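Local coordinates for Non-catalytic protein 1 (Piromyces equi, PDB 1WCU) that probably binds plant cell-wall polysaccharides as a non-catalytic family 29 carbohydrate-binding module of an anaerobic fungus, at residues A[58-64]-A[135-141]; A[73-78]-A[89-95]; A[104-108]-A[141-145]. All blocks are in the same frame, centred on the assembly; numbering follows the deposited sequence.

Interaction 1: A[58-64]-A[135-141]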
ATOM      1  N   TYR A  58      -7.413   9.568  -1.060  1.00  6.95           N
ATOM      2  CA  TYR A  58      -6.912   9.093  -2.348  1.00  7.04           C
ATOM      3  C   TYR A  58      -8.009   9.208  -3.395  1.00  7.53           C
ATOM      4  O   TYR A  58      -7.795   9.763  -4.466  1.00  7.32           O
ATOM      5  CB  TYR A  58      -6.459   7.636  -2.244  1.00  6.45           C
ATOM      6  CG  TYR A  58      -5.121   7.443  -1.569  1.00  6.21           C
ATOM      7  CD1 TYR A  58      -3.947   7.550  -2.290  1.00  7.20           C
ATOM      8  CD2 TYR A  58      -5.023   7.104  -0.228  1.00  6.36           C
ATOM      9  CE1 TYR A  58      -2.711   7.346  -1.702  1.00  7.06           C
ATOM     10  CE2 TYR A  58      -3.798   6.912   0.370  1.00  6.84           C
ATOM     11  CZ  TYR A  58      -2.634   7.038  -0.364  1.00  7.01           C
ATOM     12  OH  TYR A  58      -1.408   6.819   0.244  1.00  7.72           O
ATOM     13  N   GLY A  59      -9.173   8.662  -3.071  1.00  7.14           N
ATOM     14  CA  GLY A  59     -10.312   8.637  -3.972  1.00  7.26           C
ATOM     15  C   GLY A  59     -11.349   7.674  -3.465  1.00  7.26           C
ATOM     16  O   GLY A  59     -11.240   7.172  -2.346  1.00  7.84           O
ATOM     17  N   LYS A  60     -12.369   7.432  -4.279  1.00  7.96           N
ATOM     18  CA  LYS A  60     -13.486   6.554  -3.947  1.00  9.00           C
ATOM     19  C   LYS A  60     -13.442   5.410  -4.947  1.00  8.86           C
ATOM     20  O   LYS A  60     -13.554   5.623  -6.148  1.00  9.39           O
ATOM     21  CB  LYS A  60     -14.803   7.325  -4.024  1.00  9.60           C
ATOM     22  CG  LYS A  60     -16.030   6.507  -3.683  1.00  9.54           C
ATOM     23  CD  LYS A  60     -17.259   7.388  -3.555  1.00 12.57           C
ATOM     24  CE  LYS A  60     -18.486   6.584  -3.160  1.00 16.83           C
ATOM     25  NZ  LYS A  60     -19.058   5.858  -4.287  1.00 20.89           N
ATOM     26  N   GLY A  61     -13.264   4.194  -4.456  1.00  8.21           N
ATOM     27  CA  GLY A  61     -12.963   3.072  -5.349  1.00  8.57           C
ATOM     28  C   GLY A  61     -11.585   3.238  -5.962  1.00  8.47           C
ATOM     29  O   GLY A  61     -10.706   3.845  -5.356  1.00  9.23           O
ATOM     30  N   GLY A  62     -11.399   2.699  -7.159  1.00  8.28           N
ATOM     31  CA  GLY A  62     -10.127   2.783  -7.868  1.00  8.74           C
ATOM     32  C   GLY A  62      -9.287   1.516  -7.765  1.00  8.11           C
ATOM     33  O   GLY A  62      -9.809   0.412  -7.550  1.00  8.64           O
ATOM     34  N   CYS A  63      -7.979   1.698  -7.920  1.00  8.11           N
ATOM     35  CA  CYS A  63      -7.039   0.587  -7.985  1.00  8.00           C
ATOM     36  C   CYS A  63      -5.782   0.931  -7.218  1.00  8.05           C
ATOM     37  O   CYS A  63      -5.252   2.042  -7.359  1.00  7.75           O
ATOM     38  CB  CYS A  63      -6.692   0.303  -9.432  1.00  8.21           C
ATOM     39  SG  CYS A  63      -5.713  -1.230  -9.656  1.00 10.62           S
ATOM     40  N   ILE A  64      -5.308  -0.016  -6.420  1.00  7.95           N
ATOM     41  CA  ILE A  64      -4.012   0.089  -5.766  1.00  8.03           C
ATOM     42  C   ILE A  64      -3.049  -0.875  -6.459  1.00  7.79           C
ATOM     43  O   ILE A  64      -3.305  -2.084  -6.518  1.00  8.53           O
ATOM     44  CB  ILE A  64      -4.115  -0.239  -4.250  1.00  8.14           C
ATOM     45  CG1 ILE A  64      -4.971   0.807  -3.516  1.00  8.03           C
ATOM     46  CG2 ILE A  64      -2.733  -0.331  -3.602  1.00  9.03           C
ATOM     47  CD1 ILE A  64      -5.480   0.379  -2.159  1.00  8.30           C
ATOM     48  N   ILE A 135       1.344   2.903  -6.194  1.00  8.39           N
ATOM     49  CA  ILE A 135       0.609   3.868  -7.015  1.00  8.84           C
ATOM     50  C   ILE A 135      -0.884   3.621  -6.871  1.00  8.99           C
ATOM     51  O   ILE A 135      -1.347   2.501  -7.037  1.00  9.41           O
ATOM     52  CB  ILE A 135       0.975   3.751  -8.530  1.00  8.61           C
ATOM     53  CG1 ILE A 135       2.477   3.974  -8.751  1.00  9.57           C
ATOM     54  CG2 ILE A 135       0.142   4.728  -9.371  1.00  9.30           C
ATOM     55  CD1 ILE A 135       2.969   3.541 -10.111  1.00 10.88           C
ATOM     56  N   TYR A 136      -1.641   4.665  -6.577  1.00  8.21           N
ATOM     57  CA  TYR A 136      -3.102   4.617  -6.584  1.00  8.01           C
ATOM     58  C   TYR A 136      -3.658   5.272  -7.849  1.00  7.94           C
ATOM     59  O   TYR A 136      -3.197   6.325  -8.255  1.00  7.86           O
ATOM     60  CB  TYR A 136      -3.660   5.363  -5.360  1.00  7.86           C
ATOM     61  CG  TYR A 136      -5.159   5.574  -5.469  1.00  7.99           C
ATOM     62  CD1 TYR A 136      -6.050   4.525  -5.220  1.00  8.15           C
ATOM     63  CD2 TYR A 136      -5.690   6.787  -5.878  1.00  7.44           C
ATOM     64  CE1 TYR A 136      -7.410   4.681  -5.364  1.00  8.44           C
ATOM     65  CE2 TYR A 136      -7.080   6.959  -6.015  1.00  8.15           C
ATOM     66  CZ  TYR A 136      -7.926   5.911  -5.766  1.00  7.09           C
ATOM     67  OH  TYR A 136      -9.293   6.070  -5.915  1.00  7.88           O
ATOM     68  N   SER A 137      -4.665   4.648  -8.442  1.00  7.13           N
ATOM     69  CA  SER A 137      -5.382   5.191  -9.587  1.00  7.94           C
ATOM     70  C   SER A 137      -6.860   5.302  -9.250  1.00  7.86           C
ATOM     71  O   SER A 137      -7.442   4.391  -8.664  1.00  7.86           O
ATOM     72  CB  SER A 137      -5.227   4.257 -10.781  1.00  8.45           C
ATOM     73  OG  SER A 137      -6.005   4.714 -11.879  1.00 10.48           O
ATOM     74  N   THR A 138      -7.487   6.406  -9.658  1.00  8.63           N
ATOM     75  CA  THR A 138      -8.937   6.520  -9.539  1.00  8.94           C
ATOM     76  C   THR A 138      -9.661   5.600 -10.518  1.00  8.76           C
ATOM     77  O   THR A 138     -10.857   5.347 -10.360  1.00  9.89           O
ATOM     78  CB  THR A 138      -9.431   7.955  -9.803  1.00  9.51           C
ATOM     79  OG1 THR A 138      -9.003   8.377 -11.094  1.00 10.91           O
ATOM     80  CG2 THR A 138      -8.883   8.915  -8.737  1.00 10.16           C
ATOM     81  N   GLY A 139      -8.934   5.111 -11.520  1.00  9.33           N
ATOM     82  CA  GLY A 139      -9.514   4.256 -12.560  1.00  9.90           C
ATOM     83  C   GLY A 139      -9.570   2.791 -12.143  1.00 10.63           C
ATOM     84  O   GLY A 139      -9.147   2.415 -11.060  1.00 10.87           O
ATOM     85  N   SER A 140     -10.095   1.949 -13.019  1.00 11.88           N
ATOM     86  CA  SER A 140     -10.197   0.536 -12.701  1.00 11.53           C
ATOM     87  C   SER A 140      -8.846  -0.143 -12.864  1.00 11.73           C
ATOM     88  O   SER A 140      -7.968   0.313 -13.593  1.00 11.19           O
ATOM     89  CB  SER A 140     -11.210  -0.112 -13.618  1.00 12.80           C
ATOM     90  OG  SER A 140     -10.698  -0.162 -14.912  1.00 15.32           O
ATOM     91  N   CYS A 141      -8.667  -1.261 -12.177  1.00 11.04           N
ATOM     92  CA  CYS A 141      -7.436  -2.010 -12.357  1.00 11.85           C
ATOM     93  C   CYS A 141      -7.279  -2.532 -13.779  1.00 12.27           C
ATOM     94  O   CYS A 141      -6.169  -2.610 -14.255  1.00 12.04           O
ATOM     95  CB  CYS A 141      -7.344  -3.174 -11.371  1.00 10.78           C
ATOM     96  SG  CYS A 141      -7.161  -2.714  -9.636  1.00 10.79           S
TER
HETATM   97  O   HOH W   1     -12.378   6.513  -8.503  1.00 11.92           O
HETATM   98  O   HOH W   2     -10.728  -1.389  -9.759  0.50  9.11           O

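Interaction 2: A[73-78]-A[89-95]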
ATOM      1  N   GLU A  73       4.327 -13.092   3.772  1.00  9.45           N
ATOM      2  CA  GLU A  73       3.077 -12.910   3.046  1.00  9.88           C
ATOM      3  C   GLU A  73       2.182 -12.036   3.894  1.00  9.10           C
ATOM      4  O   GLU A  73       2.472 -11.789   5.070  1.00  8.89           O
ATOM      5  CB  GLU A  73       2.410 -14.253   2.765  1.00 10.08           C
ATOM      6  CG  GLU A  73       2.071 -15.071   4.009  1.00 13.04           C
ATOM      7  CD  GLU A  73       1.528 -16.448   3.678  1.00 17.37           C
ATOM      8  OE1 GLU A  73       2.119 -17.137   2.811  1.00 27.04           O
ATOM      9  OE2 GLU A  73       0.509 -16.850   4.276  1.00 25.34           O
ATOM     10  N   GLY A  74       1.065 -11.600   3.332  1.00  7.94           N
ATOM     11  CA  GLY A  74       0.175 -10.767   4.111  1.00  8.35           C
ATOM     12  C   GLY A  74      -0.951 -10.119   3.355  1.00  8.43           C
ATOM     13  O   GLY A  74      -1.373 -10.608   2.322  1.00  8.44           O
ATOM     14  N   LEU A  75      -1.459  -9.019   3.917  1.00  8.92           N
ATOM     15  CA  LEU A  75      -2.671  -8.369   3.452  1.00  8.94           C
ATOM     16  C   LEU A  75      -2.430  -6.926   3.062  1.00  9.05           C
ATOM     17  O   LEU A  75      -1.557  -6.246   3.612  1.00  8.85           O
ATOM     18  CB  LEU A  75      -3.727  -8.403   4.554  1.00 10.39           C
ATOM     19  CG  LEU A  75      -4.250  -9.808   4.907  1.00 12.85           C
ATOM     20  CD1 LEU A  75      -5.182  -9.818   6.085  1.00 14.94           C
ATOM     21  CD2 LEU A  75      -4.947 -10.442   3.736  1.00 15.89           C
ATOM     22  N   VAL A  76      -3.184  -6.475   2.067  1.00  7.98           N
ATOM     23  CA  VAL A  76      -3.300  -5.060   1.703  1.00  8.24           C
ATOM     24  C   VAL A  76      -4.734  -4.616   2.016  1.00  7.76           C
ATOM     25  O   VAL A  76      -5.709  -5.314   1.716  1.00  8.24           O
ATOM     26  CB  VAL A  76      -2.934  -4.833   0.228  1.00  8.28           C
ATOM     27  CG1 VAL A  76      -3.012  -3.361  -0.143  1.00  9.42           C
ATOM     28  CG2 VAL A  76      -1.524  -5.352  -0.038  1.00  9.72           C
ATOM     29  N   LYS A  77      -4.844  -3.469   2.678  1.00  7.19           N
ATOM     30  CA  LYS A  77      -6.125  -2.969   3.154  1.00  7.76           C
ATOM     31  C   LYS A  77      -6.205  -1.465   2.915  1.00  6.68           C
ATOM     32  O   LYS A  77      -5.207  -0.819   2.612  1.00  7.20           O
ATOM     33  CB  LYS A  77      -6.279  -3.222   4.656  1.00  7.78           C
ATOM     34  CG  LYS A  77      -6.025  -4.652   5.123  1.00  9.40           C
ATOM     35  CD  LYS A  77      -6.133  -4.741   6.621  1.00 11.15           C
ATOM     36  CE  LYS A  77      -5.917  -6.130   7.195  1.00 13.47           C
ATOM     37  NZ  LYS A  77      -6.547  -6.166   8.525  1.00 20.31           N
ATOM     38  N   VAL A  78      -7.394  -0.914   3.110  1.00  7.21           N
ATOM     39  CA  VAL A  78      -7.585   0.532   3.217  1.00  6.90           C
ATOM     40  C   VAL A  78      -8.204   0.875   4.576  1.00  6.58           C
ATOM     41  O   VAL A  78      -8.884   0.046   5.181  1.00  7.02           O
ATOM     42  CB  VAL A  78      -8.455   1.123   2.052  1.00  6.81           C
ATOM     43  CG1 VAL A  78      -7.773   0.876   0.716  1.00  7.27           C
ATOM     44  CG2 VAL A  78      -9.851   0.571   2.060  1.00  7.98           C
ATOM     45  N   ALA A  89     -10.379  -1.152   9.233  1.00  8.66           N
ATOM     46  CA  ALA A  89      -9.668  -1.467   7.996  1.00  8.69           C
ATOM     47  C   ALA A  89     -10.439  -2.488   7.159  1.00  9.49           C
ATOM     48  O   ALA A  89     -11.196  -3.335   7.692  1.00  9.99           O
ATOM     49  CB  ALA A  89      -8.278  -1.976   8.290  1.00  9.70           C
ATOM     50  N   PHE A  90     -10.277  -2.385   5.845  1.00  8.81           N
ATOM     51  CA  PHE A  90     -10.998  -3.216   4.888  1.00  9.23           C
ATOM     52  C   PHE A  90     -10.026  -3.881   3.940  1.00  9.37           C
ATOM     53  O   PHE A  90      -9.251  -3.196   3.272  1.00  8.63           O
ATOM     54  CB  PHE A  90     -12.013  -2.358   4.117  1.00 10.33           C
ATOM     55  CG  PHE A  90     -12.976  -1.651   5.017  1.00  9.60           C
ATOM     56  CD1 PHE A  90     -12.649  -0.444   5.604  1.00 11.23           C
ATOM     57  CD2 PHE A  90     -14.193  -2.234   5.336  1.00 11.77           C
ATOM     58  CE1 PHE A  90     -13.522   0.182   6.478  1.00 11.28           C
ATOM     59  CE2 PHE A  90     -15.062  -1.598   6.215  1.00 11.79           C
ATOM     60  CZ  PHE A  90     -14.715  -0.397   6.766  1.00 11.56           C
ATOM     61  N   ASN A  91     -10.078  -5.209   3.866  1.00 10.26           N
ATOM     62  CA  ASN A  91      -9.137  -5.955   3.061  1.00 10.79           C
ATOM     63  C   ASN A  91      -9.444  -5.748   1.586  1.00 10.92           C
ATOM     64  O   ASN A  91     -10.605  -5.862   1.178  1.00 12.05           O
ATOM     65  CB  ASN A  91      -9.176  -7.468   3.366  1.00 11.85           C
ATOM     66  CG  ASN A  91      -8.100  -7.908   4.401  0.50 17.55           C
ATOM     67  OD1 ASN A  91      -8.399  -8.486   5.471  0.50 21.15           O
ATOM     68  ND2 ASN A  91      -6.837  -7.698   4.040  0.50 18.27           N
ATOM     69  N   VAL A  92      -8.410  -5.480   0.793  1.00  9.75           N
ATOM     70  CA  VAL A  92      -8.537  -5.376  -0.660  1.00 10.18           C
ATOM     71  C   VAL A  92      -7.729  -6.423  -1.418  1.00  9.77           C
ATOM     72  O   VAL A  92      -7.944  -6.627  -2.613  1.00 10.68           O
ATOM     73  CB  VAL A  92      -8.205  -3.957  -1.203  1.00 10.18           C
ATOM     74  CG1 VAL A  92      -9.154  -2.931  -0.608  1.00 11.91           C
ATOM     75  CG2 VAL A  92      -6.752  -3.575  -0.981  1.00 10.83           C
ATOM     76  N   GLY A  93      -6.812  -7.111  -0.742  1.00  9.78           N
ATOM     77  CA  GLY A  93      -6.037  -8.149  -1.418  1.00 10.14           C
ATOM     78  C   GLY A  93      -4.984  -8.754  -0.534  1.00  9.93           C
ATOM     79  O   GLY A  93      -4.903  -8.402   0.640  1.00  9.89           O
ATOM     80  N   SER A  94      -4.221  -9.698  -1.089  1.00 10.44           N
ATOM     81  CA  SER A  94      -3.138 -10.353  -0.364  1.00 10.46           C
ATOM     82  C   SER A  94      -1.889 -10.353  -1.210  1.00  9.97           C
ATOM     83  O   SER A  94      -1.981 -10.283  -2.438  1.00 11.40           O
ATOM     84  CB  SER A  94      -3.508 -11.782  -0.010  1.00 10.91           C
ATOM     85  OG  SER A  94      -3.717 -12.543  -1.169  1.00 14.64           O
ATOM     86  N   PHE A  95      -0.731 -10.410  -0.558  1.00  9.07           N
ATOM     87  CA  PHE A  95       0.529 -10.637  -1.260  1.00  8.79           C
ATOM     88  C   PHE A  95       1.123 -11.921  -0.713  1.00  8.61           C
ATOM     89  O   PHE A  95       0.768 -12.354   0.384  1.00  9.16           O
ATOM     90  CB  PHE A  95       1.518  -9.454  -1.139  1.00  8.95           C
ATOM     91  CG  PHE A  95       1.931  -9.147   0.262  1.00  8.54           C
ATOM     92  CD1 PHE A  95       1.159  -8.302   1.050  1.00  9.17           C
ATOM     93  CD2 PHE A  95       3.066  -9.709   0.814  1.00 10.27           C
ATOM     94  CE1 PHE A  95       1.516  -8.028   2.333  1.00  9.04           C
ATOM     95  CE2 PHE A  95       3.428  -9.433   2.114  1.00  8.25           C
ATOM     96  CZ  PHE A  95       2.656  -8.582   2.877  1.00  8.82           C
TER
HETATM   97  O   HOH W   3      -9.859  -6.000   8.013  1.00 29.25           O

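Interaction 3: A[104-108]-A[141-145]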
ATOM      1  N   TYR A 104       1.214  -6.449  -8.224  1.00  8.35           N
ATOM      2  CA  TYR A 104      -0.134  -6.688  -7.758  1.00  8.86           C
ATOM      3  C   TYR A 104      -1.017  -5.490  -8.099  1.00  8.83           C
ATOM      4  O   TYR A 104      -0.569  -4.337  -7.996  1.00  8.36           O
ATOM      5  CB  TYR A 104      -0.141  -6.853  -6.240  1.00  8.68           C
ATOM      6  CG  TYR A 104       0.636  -8.043  -5.697  1.00  7.94           C
ATOM      7  CD1 TYR A 104       2.002  -7.962  -5.440  1.00  8.22           C
ATOM      8  CD2 TYR A 104      -0.001  -9.248  -5.419  1.00  8.25           C
ATOM      9  CE1 TYR A 104       2.712  -9.052  -4.953  1.00  8.53           C
ATOM     10  CE2 TYR A 104       0.705 -10.331  -4.918  1.00  7.30           C
ATOM     11  CZ  TYR A 104       2.059 -10.225  -4.691  1.00  8.64           C
ATOM     12  OH  TYR A 104       2.768 -11.293  -4.156  1.00  8.76           O
ATOM     13  N   LYS A 105      -2.264  -5.770  -8.454  1.00  9.17           N
ATOM     14  CA  LYS A 105      -3.309  -4.758  -8.622  1.00 10.46           C
ATOM     15  C   LYS A 105      -4.517  -5.183  -7.807  1.00 10.75           C
ATOM     16  O   LYS A 105      -4.994  -6.306  -7.964  1.00 11.71           O
ATOM     17  CB  LYS A 105      -3.751  -4.656 -10.078  1.00 11.14           C
ATOM     18  CG  LYS A 105      -2.779  -3.950 -10.971  1.00 13.01           C
ATOM     19  CD  LYS A 105      -3.383  -3.600 -12.326  1.00 13.93           C
ATOM     20  CE  LYS A 105      -3.819  -4.829 -13.114  1.00 14.87           C
ATOM     21  NZ  LYS A 105      -4.181  -4.515 -14.533  1.00 16.05           N
ATOM     22  N   PHE A 106      -5.011  -4.294  -6.949  1.00  9.66           N
ATOM     23  CA  PHE A 106      -6.148  -4.577  -6.063  1.00 10.32           C
ATOM     24  C   PHE A 106      -7.279  -3.591  -6.338  1.00 10.35           C
ATOM     25  O   PHE A 106      -7.077  -2.388  -6.304  1.00  9.47           O
ATOM     26  CB  PHE A 106      -5.759  -4.509  -4.590  1.00 11.59           C
ATOM     27  CG  PHE A 106      -4.560  -5.360  -4.225  1.00 10.97           C
ATOM     28  CD1 PHE A 106      -4.623  -6.733  -4.315  1.00 13.25           C
ATOM     29  CD2 PHE A 106      -3.384  -4.775  -3.821  1.00 12.81           C
ATOM     30  CE1 PHE A 106      -3.523  -7.518  -3.978  1.00 13.88           C
ATOM     31  CE2 PHE A 106      -2.292  -5.553  -3.488  1.00 14.40           C
ATOM     32  CZ  PHE A 106      -2.374  -6.916  -3.555  1.00 13.27           C
ATOM     33  N   GLU A 107      -8.469  -4.102  -6.615  1.00 10.56           N
ATOM     34  CA  GLU A 107      -9.636  -3.269  -6.811  1.00 11.74           C
ATOM     35  C   GLU A 107     -10.160  -2.788  -5.468  1.00 11.64           C
ATOM     36  O   GLU A 107     -10.358  -3.587  -4.541  1.00 13.36           O
ATOM     37  CB  GLU A 107     -10.735  -4.067  -7.529  1.00 12.01           C
ATOM     38  CG  GLU A 107     -10.295  -4.595  -8.894  1.00 13.67           C
ATOM     39  CD  GLU A 107     -11.375  -5.363  -9.650  1.00 16.23           C
ATOM     40  OE1 GLU A 107     -12.466  -5.588  -9.086  1.00 23.62           O
ATOM     41  OE2 GLU A 107     -11.107  -5.769 -10.804  1.00 21.33           O
ATOM     42  N   VAL A 108     -10.374  -1.484  -5.354  1.00 10.86           N
ATOM     43  CA  VAL A 108     -10.991  -0.917  -4.168  1.00 11.84           C
ATOM     44  C   VAL A 108     -12.487  -0.802  -4.433  1.00 11.68           C
ATOM     45  O   VAL A 108     -12.909  -0.210  -5.436  1.00 11.59           O
ATOM     46  CB  VAL A 108     -10.383   0.465  -3.820  1.00 11.59           C
ATOM     47  CG1 VAL A 108     -11.055   1.084  -2.590  1.00 12.97           C
ATOM     48  CG2 VAL A 108      -8.876   0.355  -3.591  1.00 12.13           C
ATOM     49  N   CYS A 141      -8.667  -1.261 -12.177  1.00 11.04           N
ATOM     50  CA  CYS A 141      -7.436  -2.010 -12.357  1.00 11.85           C
ATOM     51  C   CYS A 141      -7.279  -2.532 -13.779  1.00 12.27           C
ATOM     52  O   CYS A 141      -6.169  -2.610 -14.255  1.00 12.04           O
ATOM     53  CB  CYS A 141      -7.344  -3.174 -11.371  1.00 10.78           C
ATOM     54  SG  CYS A 141      -7.161  -2.714  -9.636  1.00 10.79           S
ATOM     55  N   ASP A 142      -8.387  -2.868 -14.432  1.00 14.70           N
ATOM     56  CA  ASP A 142      -8.334  -3.307 -15.839  1.00 16.75           C
ATOM     57  C   ASP A 142      -7.626  -2.269 -16.721  1.00 18.73           C
ATOM     58  O   ASP A 142      -6.875  -2.623 -17.642  1.00 19.72           O
ATOM     59  CB  ASP A 142      -9.743  -3.558 -16.385  1.00 16.64           C
ATOM     60  CG  ASP A 142     -10.370  -4.843 -15.872  1.00 17.82           C
ATOM     61  OD1 ASP A 142      -9.713  -5.632 -15.162  1.00 16.58           O
ATOM     62  OD2 ASP A 142     -11.558  -5.074 -16.200  1.00 19.14           O
ATOM     63  N   ASP A 143      -7.845  -0.986 -16.425  1.00 20.39           N
ATOM     64  CA  ASP A 143      -7.264   0.106 -17.223  1.00 21.78           C
ATOM     65  C   ASP A 143      -5.867   0.575 -16.770  1.00 23.17           C
ATOM     66  O   ASP A 143      -5.311   1.473 -17.392  1.00 23.51           O
ATOM     67  CB  ASP A 143      -8.220   1.304 -17.238  1.00 22.55           C
ATOM     68  CG  ASP A 143      -9.539   1.012 -17.955  1.00 24.61           C
ATOM     69  OD1 ASP A 143      -9.584   0.094 -18.802  1.00 27.28           O
ATOM     70  OD2 ASP A 143     -10.531   1.723 -17.691  1.00 28.44           O
ATOM     71  N   HIS A 144      -5.306  -0.014 -15.707  1.00 23.81           N
ATOM     72  CA  HIS A 144      -3.952   0.334 -15.213  1.00 25.30           C
ATOM     73  C   HIS A 144      -2.825  -0.593 -15.732  1.00 26.95           C
ATOM     74  O   HIS A 144      -2.928  -1.813 -15.613  1.00 27.64           O
ATOM     75  CB  HIS A 144      -3.933   0.272 -13.670  1.00 24.87           C
ATOM     76  CG  HIS A 144      -2.664   0.784 -13.053  1.00 23.77           C
ATOM     77  ND1 HIS A 144      -1.489   0.062 -13.054  1.00 23.63           N
ATOM     78  CD2 HIS A 144      -2.383   1.948 -12.419  1.00 26.33           C
ATOM     79  CE1 HIS A 144      -0.539   0.755 -12.448  1.00 23.57           C
ATOM     80  NE2 HIS A 144      -1.056   1.903 -12.045  1.00 25.87           N
ATOM     81  N   ILE A 145      -1.734  -0.012 -16.242  1.00 28.83           N
ATOM     82  CA  ILE A 145      -0.461  -0.751 -16.446  1.00 30.18           C
ATOM     83  C   ILE A 145       0.759   0.151 -16.219  1.00 30.93           C
ATOM     84  O   ILE A 145       0.766   1.305 -16.652  1.00 30.69           O
ATOM     85  CB  ILE A 145      -0.329  -1.387 -17.857  1.00 30.55           C
ATOM     86  CG1 ILE A 145      -0.888  -0.464 -18.943  1.00 31.16           C
ATOM     87  CG2 ILE A 145      -1.012  -2.743 -17.901  1.00 31.09           C
ATOM     88  CD1 ILE A 145      -0.392  -0.804 -20.340  1.00 31.44           C
TER
HETATM   89  O   HOH W   4     -10.917  -3.624 -12.927  1.00 21.12           O

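Interaction 1: A[58-64]-A[135-141]
Two antiparallel strand ends (168°, axes 4.8 Å apart) are joined by backbone pairing and by a disulfide that staples the tail after strand 129-137 to the neighbouring strand of one sheet of the beta-sandwich. C63 and S137 form a hydrogen-bonded pair: C63 N donates to S137 O (2.8 Å, 158°) and S137 N to C63 O (2.9 Å, 173°). S137 OG accepts G139 N at 3.0 Å in an ST turn; the chain then runs on to C141, whose SG is bonded to C63 SG at 2.1 Å. Y136 OH donates to G61 O at 2.7 Å, satisfying a carbonyl at the chain's corner. Water 1 donates to K60 O and T138 O; water 2 donates to G62 O and accepts from C141 N. The Y58 ring turns its edge to the Y136 face (centroids 5.6 Å), while Y58 OH is hydrogen-bonded to L50 O. Strand 62-70 lies between strands 129-137 and 101-109, since G62 and I64 share backbone hydrogen bonds with V108 and F106; F114 meets both tyrosines.

Interaction 2: A[73-78]-A[89-95]
This is a beta hairpin with a classic beta bulge, formed by strands 74-79 and 90-98 at the border of a five-stranded antiparallel sheet. Backbone hydrogen bonds define it: G74 N to F95 O 3.1 Å, F95 N to G74 O 3.0 Å, V78 N to F90 O and F90 N to V78 O both 2.9 Å. At the bulge, V76 O accepts both V92 N (2.9 Å) and G93 N (3.2 Å), while V76 N donates to G93 O at 3.0 Å; the register shifts by one between V76 and K77. Apolar contacts gather on the V76 and V78 face, where V76 CG1 meets V92 CG2 at 3.8 Å and V76 CG2 meets F95 CD1 at 4.1 Å. F106 and I64 of the other sheet pack against this side. On the L75 and K77 face, N91 ND2, in the conformer given, lies 3.2 Å from L75 CB. At the G74 end, G74 CA stands 3.8 Å from the F95 ring centroid, 26° off its normal: a CH-pi contact.

Interaction 3: A[104-108]-A[141-145]
K105 lays its side chain along the segment 141-145, its CB 3.9 Å from C141 SG and its CD 4.1 Å from H144 CB. The segment is part of the loop after strand 129-137, laid here along residues 104-108 of strand 101-109. The ammonium group of the lysine is the principal polar link: K105 NZ donates to C141 O at 2.8 Å and to H144 O at 3.2 Å. Both acceptors are backbone carbonyls, so one lysine ties together two points of a segment without regular helix or strand. The segment also closes on itself, since H144 N donates to C141 O at 3.1 Å; that carbonyl therefore accepts from a backbone amide and from the lysine at once.

The second element is the sulfur of C141, which belongs to the disulfide with C63 and lies against the backbone of strand 101-109. C141 SG is 3.3 Å from F106 O and 3.6 Å from E107 N, and E107 CG reaches it at 3.7 Å. H144 turns its CA-to-CB bond toward the same strand, and its ring stacks on Y65 of strand 62-70.

At the acidic end, E107 OE2 and D142 OD1 stand 4.6 Å apart, like charges without a direct bond. Water 4 donates to E107 OE2 and accepts from D142 N, both at 3.0 Å. The lysine charge is thus met by two main-chain carbonyls rather than by an acid of the segment, so that link depends on the backbone course of 141-145 and not on its side chains.

How the interactions relate
Interactions 1 and 3 form one cluster, with centres about 8 Å apart: they share C141, and their strands 62-70 and 101-109 are neighbours in the six-stranded sheet. Interaction 2 belongs to the five-stranded sheet, its centre about 15 Å from that of interaction 1 and 14 Å from that of interaction 3. The sheets meet where I64 CD1 packs on V78 CG1 (3.7 Å) and F106 CE2 on V76 CG2 (3.5 Å), a beta-sandwich arrangement. Along the chain, interaction 2 nests inside the loop closed by interaction 1 and closes before interaction 3 opens; interactions 1 and 3 alternate. The C63-C141 disulfide and the K105 bonds fasten the segment after strand 129-137 to two adjacent strands.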